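PDB 5UAO: tryptophane-5-halogenase from Microbispora sp. ATCC PTA-5024, which installs chlorine at carbon 5 of a tryptophan in a lanthipeptide, a flavin-dependent step in the biosynthesis of NAI-107. Local coordinates for residues S76-V79 and M80-H83; E335-G339 and N340-V344; W399-S402 and I403-R406; G427-P430 and L431-L434; P481-P485 and E486-A490. All blocks are in the same frame, centred on the assembly; numbering follows the deposited sequence.

Interaction 1: S76-V79 and M80-H83; sequences SYMV and MFLH
The contact of M78 with F81 and of V79 with H83 is packing between successive turns of one helix, 76-85, in the buried interior of the halogenase near the bound flavin. M78 and F81 run side by side and point the same way. CE of M78 lies 3.7 Å from CD2 of F81, while SD stands 5.0 Å from the ring centroid, 46° off the normal: an oblique Met-aromatic contact. Two choices bring the sulfur there: CG of M78 is trans to its own N (chi1 -155°), and the chain then bends at chi2. Y77 comes up against M80 more loosely, CD1 to CE at 4.2 Å. The helix backbone is held by three bonds of i to i+4 type, of which the one from F81 N to Y77 O, 3.0 Å, is nearly linear at 171°. H83 turns back along the helix, its CD2 3.9 Å from CG1 of V79, and both ring nitrogens are bonded, NE2 to the hydroxyl of Y174 and ND1 to O of I88. With an alanine here, the Y174 hydroxyl and the I88 carbonyl would probably each be left without this partner, and V79 without the ring beside it. Helix 358-372 packs on M78 and F81 through A363 and takes the Y77 hydroxyl at Q367; helix 39-51 reaches M78 and L82 through L43, and strand 173-175 covers V79 and L82 with Y174.

Interaction 2: E335-G339 and N340-V344; sequences EAWRG and NVMAV
W337 and M342 face each other as a non-hydrogen-bonded antiparallel pair, and their side chains cross at about a right angle. CB of M342 lies 4.2 Å above one face of the indole, toward its rim, and from there the methionine chain carries SD to 3.7 Å from CE3 of W337. The sulfur is 4.5 Å from the centroid of the six-membered ring and 46° off its normal, an oblique Met-aromatic contact. The indole is held in its rotation by the turn that follows its strand: NE1 donates to O of G339 at 2.9 Å, an acceptor in the ring plane. With CG opposite the backbone N (chi1 -173°), W337 turns its pyrrole edge toward the turn, within reach of that carbonyl. On the other face lie V341 and R338; the arginine forms a salt bridge with E335 OE1, which lies close to the guanidinium plane, and a second through NE with D210. The backbones are joined by A343 N to A336 O at 2.7 Å and by R338 N to V341 O at 2.9 Å, while V341 N returns to R338 O at 3.1 Å. G339 (phi 56°) takes the second position of a type II' turn from R338 to V341. This is a beta hairpin with a two-residue loop, closing one margin of the mixed sheet that includes strand 31-35 of the probable Rossmann-type FAD-binding core.

Interaction 3: W399-S402 and I403-R406; sequences WFLS and IHYR
Two first torsions bring F400 and H404 together: CG of F400 is trans to its N (chi1 177°), leaning toward the next turn, whereas CG of H404 is opposite its carbonyl carbon (chi1 -64°), leaning back. The imidazole therefore meets the phenyl ring edge first, with CE1 3.5 Å above the centre of one F400 face and the planes at 75°, a T-shaped pair. The same turn of the imidazole brings ND1 to the carbonyl of F400, and O is met at 2.8 Å close to the imidazole plane. CD2 of L401 covers one face of this ring in a CH-pi contact, 4.3 Å from the centroid. NE2 bonds to OE2 of E355, so the ring is gripped at both nitrogens, on a face and at its edge. With a leucine in its place, the F400 carbonyl and E355 would probably each be left without this partner, and the F400 face without its edge-on neighbour. The backbone is less regular here. I403 N has weak bonds alone, whereas O of S402 accepts from both Y405 N and R406 N, the latter at 3.1 Å. S402 OG turns back on its own helix to W399 O, 2.7 Å away, in the carbonyl plane. Helix 461-471 packs against this end of helix 383-406, V465 on F400 and L468 on I403 and H404; W416 of helix 414-422 lies nearly parallel to the ring of Y405, whose hydroxyl bonds to E352.

Interaction 4: G427-P430 and L431-L434; sequences GIEP and LLRL
The first turn of helix 429-437 brings I428 against L431 and L432, and E429 against R433. I428 sends CG1 to within 3.8 Å of CB of L431, while its CG2 is 4.3 Å from CD1 of L432. The O of I428 accepts from L432 N at 2.9 Å, and O of E429 from R433 N at 3.1 Å; the next bond along, L434 N to P430 O, is weak. P430 sits within this opening turn, where the N-H that a proline lacks is not needed for a backbone bond inside the helix. Just ahead of it, a water joins the entering loop to the helix, donating to G427 O and accepting from L431 N, both at 3.1 Å. The E429 chain bends at chi2 (54°), and its CD lies 3.4 Å above one face of the R433 guanidinium. The model pairs OE2 with NE as a salt bridge, but OE2 sits too close to R433, so the setting of the carboxylate is doubtful. R433 also has a second acidic partner, since its NH1 forms a salt bridge with D384 of the second subunit, where P430 and L434 likewise pack against Q388 and P382 of that chain.

Interaction 5: P481-P485 and E486-A490; sequences PREPP and EQWRA
P485 and R489 carry the backbone bonding at the start of helix 485-501: R489 N donates to O of P485 at 3.0 Å with an angle of 172°. P484, at the N-cap, offers its O to Q487 N, a weak bond of 3.1 Å. Among the charged groups, the carboxylate of E483 stands near the first turn, with OE1 3.7 Å from CB of Q487 and OE2 3.7 Å from CB of W488. OE2 lies at the edge of the W488 indole, in its plane, and also forms a salt bridge with R491; the helix start would probably help stabilise its negative charge. E486 OE2 and R489 NH2 make a long salt bridge of 4.0 Å, the oxygen well out of the guanidinium plane. By van der Waals contact, CB of P484 meets CD of E486 at 3.6 Å and CB of P485 meets NH1 of R489 at 3.8 Å; the O of P485 lies over one face of that guanidinium. W488 and R489 reach helix 129-136: the indole packs on S132 and E135 and donates through NE1 to O of G128, just ahead of that helix, and NH1 of R489 forms a salt bridge with E135.

Interactions 1, 2 and 3 are buried, interaction 4 is partly so and interaction 5 lies at the surface. Interactions 3 and 4 touch: I403 CG2 meets I428 CG2 at 3.7 Å, and the W399 indole packs on G427, tying helix 383-406 to helix 429-437. Sulfur against an aromatic ring marks interactions 1 and 2, one along a helix and the other across a hairpin, and helix 358-372 packs on both. Interactions 1 and 3 each hold a buried histidine bonded at both nitrogens, but in interaction 3 it bonds back to its own helix. Salt bridges occur in interactions 2, 4 and 5, one crossing to the second subunit in 4 and several gathering about a helix start in 5.

Interaction 1: S76-V79 and M80-H83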
# COMPACT_ATOMS: atom_id res chain seq x y z
N SER A 76 19.73 0.88 3.91
CA SER A 76 20.05 2.10 3.22
C SER A 76 19.27 3.30 3.77
O SER A 76 19.84 4.42 3.96
CB SER A 76 19.92 1.90 1.71
OG SER A 76 18.56 1.72 1.47
N TYR A 77 18.03 3.11 4.15
CA TYR A 77 17.20 4.20 4.71
C TYR A 77 17.80 4.88 5.93
O TYR A 77 17.63 6.10 6.19
CB TYR A 77 15.84 3.62 5.09
CG TYR A 77 14.86 4.63 5.54
CD1 TYR A 77 14.23 5.44 4.60
CD2 TYR A 77 14.54 4.81 6.89
CE1 TYR A 77 13.29 6.40 4.96
CE2 TYR A 77 13.62 5.80 7.27
CZ TYR A 77 13.01 6.59 6.29
OH TYR A 77 12.09 7.57 6.54
N MET A 78 18.49 4.07 6.72
CA MET A 78 19.04 4.55 7.97
C MET A 78 20.06 5.64 7.73
O MET A 78 20.28 6.53 8.60
CB MET A 78 19.67 3.43 8.77
CG MET A 78 19.72 3.70 10.24
SD MET A 78 18.10 3.88 10.99
CE MET A 78 18.52 4.45 12.62
N VAL A 79 20.76 5.58 6.61
CA VAL A 79 21.68 6.66 6.25
C VAL A 79 21.03 8.04 6.14
O VAL A 79 21.54 9.05 6.71
CB VAL A 79 22.43 6.34 4.95
CG1 VAL A 79 23.37 7.48 4.57
CG2 VAL A 79 23.22 5.03 5.13
N MET A 80 19.89 8.10 5.45
CA MET A 80 19.07 9.29 5.42
C MET A 80 18.48 9.72 6.73
O MET A 80 18.44 10.94 7.05
CB MET A 80 17.99 9.17 4.36
CG MET A 80 18.55 9.16 2.96
SD MET A 80 17.24 9.24 1.72
CE MET A 80 16.65 7.57 1.85
N PHE A 81 17.95 8.78 7.49
CA PHE A 81 17.47 9.09 8.83
C PHE A 81 18.52 9.76 9.71
O PHE A 81 18.29 10.83 10.29
CB PHE A 81 16.92 7.79 9.48
CG PHE A 81 16.30 8.01 10.81
CD1 PHE A 81 14.98 8.35 10.92
CD2 PHE A 81 17.03 7.82 11.94
CE1 PHE A 81 14.43 8.59 12.18
CE2 PHE A 81 16.50 8.06 13.18
CZ PHE A 81 15.18 8.42 13.31
N LEU A 82 19.71 9.18 9.76
CA LEU A 82 20.73 9.74 10.59
C LEU A 82 21.07 11.15 10.15
O LEU A 82 21.11 12.08 10.98
CB LEU A 82 22.00 8.86 10.64
CG LEU A 82 21.83 7.47 11.31
CD1 LEU A 82 23.01 6.57 10.95
CD2 LEU A 82 21.64 7.58 12.83
N HIS A 83 21.36 11.32 8.87
CA HIS A 83 21.91 12.56 8.45
C HIS A 83 20.83 13.66 8.19
O HIS A 83 21.09 14.84 8.50
CB HIS A 83 22.86 12.39 7.29
CG HIS A 83 24.03 11.48 7.57
ND1 HIS A 83 24.87 11.65 8.64
CD2 HIS A 83 24.43 10.35 6.94
CE1 HIS A 83 25.75 10.65 8.66
NE2 HIS A 83 25.53 9.87 7.61

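Interaction 2: E335-G339 and N340-V344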
# COMPACT_ATOMS: atom_id res chain seq x y z
N GLU A 335 -0.05 -3.62 20.58
CA GLU A 335 -0.07 -2.22 20.28
C GLU A 335 1.26 -1.63 20.70
O GLU A 335 1.90 -2.13 21.65
CB GLU A 335 -1.19 -1.55 21.11
CG GLU A 335 -2.56 -2.24 21.06
CD GLU A 335 -3.63 -1.42 21.76
OE1 GLU A 335 -3.63 -1.43 22.99
OE2 GLU A 335 -4.41 -0.70 21.06
N ALA A 336 1.65 -0.57 20.04
CA ALA A 336 2.82 0.20 20.42
C ALA A 336 2.52 1.46 21.22
O ALA A 336 3.40 1.98 21.96
CB ALA A 336 3.62 0.58 19.17
N TRP A 337 1.33 2.02 21.01
CA TRP A 337 0.96 3.28 21.60
C TRP A 337 -0.36 3.09 22.31
O TRP A 337 -1.36 2.66 21.71
CB TRP A 337 0.81 4.33 20.54
CG TRP A 337 0.59 5.74 20.95
CD1 TRP A 337 0.07 6.21 22.14
CD2 TRP A 337 0.81 6.88 20.13
NE1 TRP A 337 0.04 7.54 22.14
CE2 TRP A 337 0.46 8.01 20.92
CE3 TRP A 337 1.31 7.08 18.82
CZ2 TRP A 337 0.58 9.33 20.45
CZ3 TRP A 337 1.45 8.41 18.31
CH2 TRP A 337 1.09 9.53 19.15
N ARG A 338 -0.37 3.48 23.58
CA ARG A 338 -1.59 3.55 24.33
C ARG A 338 -1.58 4.73 25.32
O ARG A 338 -0.71 4.85 26.19
CB ARG A 338 -1.81 2.27 25.08
CG ARG A 338 -3.20 2.19 25.68
CD ARG A 338 -3.51 0.76 25.99
NE ARG A 338 -4.89 0.59 26.38
CZ ARG A 338 -5.76 -0.18 25.75
NH1 ARG A 338 -5.39 -0.90 24.70
NH2 ARG A 338 -7.00 -0.24 26.20
N GLY A 339 -2.57 5.59 25.19
CA GLY A 339 -2.67 6.81 26.01
C GLY A 339 -1.41 7.64 25.86
O GLY A 339 -1.05 8.05 24.78
N ASN A 340 -0.72 7.87 26.97
CA ASN A 340 0.45 8.72 26.98
C ASN A 340 1.75 7.93 27.01
O ASN A 340 2.77 8.44 27.48
CB ASN A 340 0.36 9.72 28.18
CG ASN A 340 0.43 9.07 29.55
OD1 ASN A 340 0.21 7.90 29.75
ND2 ASN A 340 0.75 9.89 30.54
N VAL A 341 1.70 6.71 26.47
CA VAL A 341 2.88 5.88 26.34
C VAL A 341 3.01 5.40 24.91
O VAL A 341 2.05 4.87 24.36
CB VAL A 341 2.73 4.65 27.25
CG1 VAL A 341 3.87 3.70 27.00
CG2 VAL A 341 2.72 5.10 28.71
N MET A 342 4.17 5.62 24.31
CA MET A 342 4.53 4.88 23.08
C MET A 342 5.81 4.08 23.30
O MET A 342 6.74 4.54 23.89
CB MET A 342 4.70 5.81 21.90
CG MET A 342 5.19 4.93 20.71
SD MET A 342 4.63 5.56 19.20
CE MET A 342 5.46 4.55 17.94
N ALA A 343 5.84 2.85 22.82
CA ALA A 343 7.04 2.04 22.88
C ALA A 343 7.86 2.05 21.57
O ALA A 343 7.31 1.99 20.43
CB ALA A 343 6.69 0.62 23.25
N VAL A 344 9.16 2.14 21.74
CA VAL A 344 10.11 2.15 20.63
C VAL A 344 11.20 1.19 20.93
O VAL A 344 11.79 1.22 22.03
CB VAL A 344 10.73 3.58 20.38
CG1 VAL A 344 11.77 3.55 19.27
CG2 VAL A 344 9.65 4.65 20.10

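Interaction 3: W399-S402 and I403-R406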
# COMPACT_ATOMS: atom_id res chain seq x y z
N TRP A 399 7.01 -12.63 8.02
CA TRP A 399 6.80 -13.56 6.92
C TRP A 399 7.94 -13.57 5.94
O TRP A 399 8.31 -14.61 5.47
CB TRP A 399 5.49 -13.30 6.18
CG TRP A 399 4.32 -13.43 7.07
CD1 TRP A 399 3.47 -12.43 7.41
CD2 TRP A 399 3.91 -14.58 7.82
NE1 TRP A 399 2.52 -12.90 8.27
CE2 TRP A 399 2.81 -14.19 8.61
CE3 TRP A 399 4.42 -15.88 7.95
CZ2 TRP A 399 2.12 -15.06 9.46
CZ3 TRP A 399 3.77 -16.74 8.81
CH2 TRP A 399 2.61 -16.33 9.55
N PHE A 400 8.59 -12.44 5.70
CA PHE A 400 9.81 -12.47 4.87
C PHE A 400 10.94 -13.28 5.52
O PHE A 400 11.61 -14.05 4.85
CB PHE A 400 10.26 -11.00 4.64
CG PHE A 400 11.54 -10.84 3.85
CD1 PHE A 400 11.78 -11.58 2.70
CD2 PHE A 400 12.47 -9.88 4.22
CE1 PHE A 400 12.92 -11.38 1.94
CE2 PHE A 400 13.62 -9.67 3.47
CZ PHE A 400 13.84 -10.41 2.33
N LEU A 401 11.19 -13.09 6.81
CA LEU A 401 12.17 -13.89 7.48
C LEU A 401 11.79 -15.37 7.45
O LEU A 401 12.69 -16.23 7.40
CB LEU A 401 12.40 -13.49 8.93
CG LEU A 401 13.02 -12.08 9.09
CD1 LEU A 401 13.20 -11.74 10.57
CD2 LEU A 401 14.38 -12.09 8.45
N SER A 402 10.49 -15.66 7.56
CA SER A 402 10.03 -17.08 7.58
C SER A 402 10.56 -17.87 6.35
O SER A 402 10.91 -19.03 6.46
CB SER A 402 8.48 -17.16 7.68
OG SER A 402 7.74 -17.02 6.44
N ILE A 403 10.60 -17.23 5.18
CA ILE A 403 11.06 -17.93 3.98
C ILE A 403 12.56 -18.09 3.94
O ILE A 403 13.03 -18.84 3.09
CB ILE A 403 10.49 -17.32 2.68
CG1 ILE A 403 11.02 -15.92 2.43
CG2 ILE A 403 9.01 -17.28 2.76
CD1 ILE A 403 11.47 -15.70 1.05
N HIS A 404 13.34 -17.37 4.79
CA HIS A 404 14.79 -17.63 4.90
C HIS A 404 15.02 -18.99 5.57
O HIS A 404 16.03 -19.66 5.35
CB HIS A 404 15.51 -16.60 5.74
CG HIS A 404 15.49 -15.20 5.20
ND1 HIS A 404 14.34 -14.53 4.87
CD2 HIS A 404 16.50 -14.33 4.98
CE1 HIS A 404 14.64 -13.29 4.48
NE2 HIS A 404 15.94 -13.14 4.57
N TYR A 405 14.07 -19.40 6.43
CA TYR A 405 14.18 -20.64 7.17
C TYR A 405 13.58 -21.85 6.49
O TYR A 405 14.23 -22.90 6.41
CB TYR A 405 13.58 -20.51 8.59
CG TYR A 405 14.57 -19.92 9.59
CD1 TYR A 405 15.55 -20.70 10.17
CD2 TYR A 405 14.56 -18.54 9.87
CE1 TYR A 405 16.45 -20.17 11.03
CE2 TYR A 405 15.44 -17.99 10.74
CZ TYR A 405 16.38 -18.82 11.30
OH TYR A 405 17.26 -18.31 12.13
N ARG A 406 12.37 -21.70 5.93
CA ARG A 406 11.62 -22.81 5.35
C ARG A 406 12.38 -23.45 4.18
O ARG A 406 12.20 -24.65 3.92
CB ARG A 406 10.30 -22.26 4.81
CG ARG A 406 9.37 -23.29 4.21
CD ARG A 406 8.72 -24.07 5.31
NE ARG A 406 8.10 -25.28 4.83
CZ ARG A 406 6.97 -25.80 5.34
NH1 ARG A 406 6.30 -25.19 6.31
NH2 ARG A 406 6.48 -26.91 4.84

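Interaction 4: G427-P430 and L431-L434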
# COMPACT_ATOMS: atom_id res chain seq x y z
N GLY A 427 1.48 -16.69 6.18
CA GLY A 427 1.11 -15.34 5.80
C GLY A 427 1.69 -14.89 4.45
O GLY A 427 1.31 -13.82 3.90
N ILE A 428 2.65 -15.66 3.93
CA ILE A 428 3.24 -15.33 2.62
C ILE A 428 3.02 -16.45 1.60
O ILE A 428 3.39 -16.37 0.45
CB ILE A 428 4.72 -14.96 2.80
CG1 ILE A 428 5.30 -14.35 1.58
CG2 ILE A 428 5.56 -16.16 3.23
CD1 ILE A 428 6.71 -13.87 1.81
N GLU A 429 2.36 -17.49 2.03
CA GLU A 429 2.04 -18.58 1.18
C GLU A 429 1.27 -18.17 -0.09
O GLU A 429 1.56 -18.67 -1.16
CB GLU A 429 1.28 -19.57 2.08
CG GLU A 429 0.51 -20.69 1.45
CD GLU A 429 1.35 -21.50 0.53
OE1 GLU A 429 2.59 -21.48 0.73
OE2 GLU A 429 0.77 -22.12 -0.39
N PRO A 430 0.33 -17.22 -0.01
CA PRO A 430 -0.34 -16.85 -1.28
C PRO A 430 0.63 -16.23 -2.26
O PRO A 430 0.58 -16.48 -3.44
CB PRO A 430 -1.39 -15.83 -0.83
CG PRO A 430 -1.67 -16.14 0.61
CD PRO A 430 -0.37 -16.69 1.19
N LEU A 431 1.57 -15.45 -1.74
CA LEU A 431 2.64 -14.88 -2.59
C LEU A 431 3.57 -15.97 -3.15
O LEU A 431 3.98 -15.90 -4.31
CB LEU A 431 3.44 -13.86 -1.74
CG LEU A 431 4.53 -13.11 -2.47
CD1 LEU A 431 3.93 -12.34 -3.62
CD2 LEU A 431 5.25 -12.13 -1.56
N LEU A 432 3.88 -16.99 -2.35
CA LEU A 432 4.73 -18.13 -2.84
C LEU A 432 4.10 -18.90 -4.00
O LEU A 432 4.82 -19.35 -4.92
CB LEU A 432 5.07 -19.12 -1.75
CG LEU A 432 5.88 -18.52 -0.58
CD1 LEU A 432 6.09 -19.53 0.54
CD2 LEU A 432 7.22 -17.93 -0.99
N ARG A 433 2.78 -19.01 -3.98
CA ARG A 433 2.01 -19.68 -5.05
C ARG A 433 2.06 -18.89 -6.31
O ARG A 433 2.12 -19.49 -7.42
CB ARG A 433 0.56 -19.94 -4.66
CG ARG A 433 0.43 -20.91 -3.50
CD ARG A 433 -0.86 -21.70 -3.50
NE ARG A 433 -1.21 -22.22 -2.17
CZ ARG A 433 -1.79 -21.51 -1.18
NH1 ARG A 433 -2.11 -20.21 -1.32
NH2 ARG A 433 -2.05 -22.12 -0.01
N LEU A 434 2.07 -17.56 -6.19
CA LEU A 434 2.25 -16.69 -7.36
C LEU A 434 3.65 -16.86 -7.98
O LEU A 434 3.82 -17.06 -9.21
CB LEU A 434 2.08 -15.25 -6.96
CG LEU A 434 0.69 -14.67 -6.63
CD1 LEU A 434 0.75 -13.14 -6.44
CD2 LEU A 434 -0.35 -15.00 -7.70
O HOH W 1 1.04 -13.79 0.78

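Interaction 5: P481-P485 and E486-A490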
# COMPACT_ATOMS: atom_id res chain seq x y z
N PRO A 481 13.03 -14.17 -20.84
CA PRO A 481 13.61 -12.83 -20.80
C PRO A 481 12.86 -11.92 -21.75
O PRO A 481 12.26 -12.40 -22.71
CB PRO A 481 15.05 -13.05 -21.30
CG PRO A 481 14.93 -14.20 -22.23
CD PRO A 481 13.87 -15.09 -21.65
N ARG A 482 12.93 -10.63 -21.51
CA ARG A 482 12.17 -9.66 -22.27
C ARG A 482 13.05 -8.90 -23.29
O ARG A 482 12.65 -7.93 -23.92
CB ARG A 482 11.53 -8.73 -21.27
CG ARG A 482 10.59 -9.51 -20.33
CD ARG A 482 9.12 -9.31 -20.65
NE ARG A 482 8.72 -7.96 -20.25
CZ ARG A 482 8.52 -7.57 -18.99
NH1 ARG A 482 8.64 -8.43 -17.97
NH2 ARG A 482 8.19 -6.32 -18.74
N GLU A 483 14.26 -9.38 -23.46
CA GLU A 483 15.22 -8.73 -24.32
C GLU A 483 16.14 -9.82 -24.83
O GLU A 483 16.26 -10.89 -24.21
CB GLU A 483 16.01 -7.68 -23.54
CG GLU A 483 16.75 -8.27 -22.34
CD GLU A 483 17.64 -7.28 -21.62
OE1 GLU A 483 17.91 -6.16 -22.13
OE2 GLU A 483 18.12 -7.65 -20.52
N PRO A 484 16.76 -9.58 -25.98
CA PRO A 484 17.69 -10.57 -26.53
C PRO A 484 18.85 -10.85 -25.53
O PRO A 484 19.28 -9.96 -24.82
CB PRO A 484 18.23 -9.89 -27.80
CG PRO A 484 17.33 -8.73 -28.09
CD PRO A 484 16.68 -8.35 -26.79
N PRO A 485 19.34 -12.09 -25.47
CA PRO A 485 20.36 -12.35 -24.47
C PRO A 485 21.64 -11.51 -24.59
O PRO A 485 22.29 -11.27 -23.60
CB PRO A 485 20.65 -13.81 -24.67
CG PRO A 485 19.38 -14.39 -25.15
CD PRO A 485 18.80 -13.33 -26.04
N GLU A 486 21.98 -11.06 -25.79
CA GLU A 486 23.17 -10.26 -26.02
C GLU A 486 23.07 -8.90 -25.42
O GLU A 486 24.07 -8.32 -25.07
CB GLU A 486 23.45 -10.08 -27.54
CG GLU A 486 22.22 -9.80 -28.40
CD GLU A 486 21.51 -11.09 -28.86
OE1 GLU A 486 20.98 -11.07 -29.99
OE2 GLU A 486 21.47 -12.12 -28.12
N GLN A 487 21.87 -8.35 -25.33
CA GLN A 487 21.72 -7.10 -24.62
C GLN A 487 22.01 -7.24 -23.11
O GLN A 487 22.69 -6.37 -22.53
CB GLN A 487 20.32 -6.51 -24.91
CG GLN A 487 20.25 -6.10 -26.40
CD GLN A 487 21.57 -5.45 -26.90
OE1 GLN A 487 21.95 -4.36 -26.45
NE2 GLN A 487 22.30 -6.15 -27.79
N TRP A 488 21.50 -8.29 -22.48
CA TRP A 488 21.80 -8.53 -21.05
C TRP A 488 23.31 -8.67 -20.90
O TRP A 488 23.91 -7.98 -20.08
CB TRP A 488 21.13 -9.80 -20.53
CG TRP A 488 21.40 -9.98 -19.08
CD1 TRP A 488 20.62 -9.53 -18.04
CD2 TRP A 488 22.51 -10.66 -18.48
NE1 TRP A 488 21.20 -9.84 -16.83
CE2 TRP A 488 22.35 -10.54 -17.06
CE3 TRP A 488 23.64 -11.30 -18.98
CZ2 TRP A 488 23.29 -11.07 -16.16
CZ3 TRP A 488 24.56 -11.86 -18.06
CH2 TRP A 488 24.37 -11.72 -16.66
N ARG A 489 23.90 -9.53 -21.73
CA ARG A 489 25.32 -9.77 -21.71
C ARG A 489 26.16 -8.49 -21.85
O ARG A 489 27.16 -8.30 -21.09
CB ARG A 489 25.73 -10.80 -22.77
CG ARG A 489 25.41 -12.22 -22.37
CD ARG A 489 26.12 -13.26 -23.21
NE ARG A 489 25.67 -13.28 -24.61
CZ ARG A 489 24.80 -14.13 -25.15
NH1 ARG A 489 24.20 -15.10 -24.44
NH2 ARG A 489 24.55 -14.01 -26.46
N ALA A 490 25.74 -7.58 -22.74
CA ALA A 490 26.48 -6.32 -22.89
C ALA A 490 26.45 -5.50 -21.62
O ALA A 490 27.43 -4.93 -21.22
CB ALA A 490 25.92 -5.48 -24.04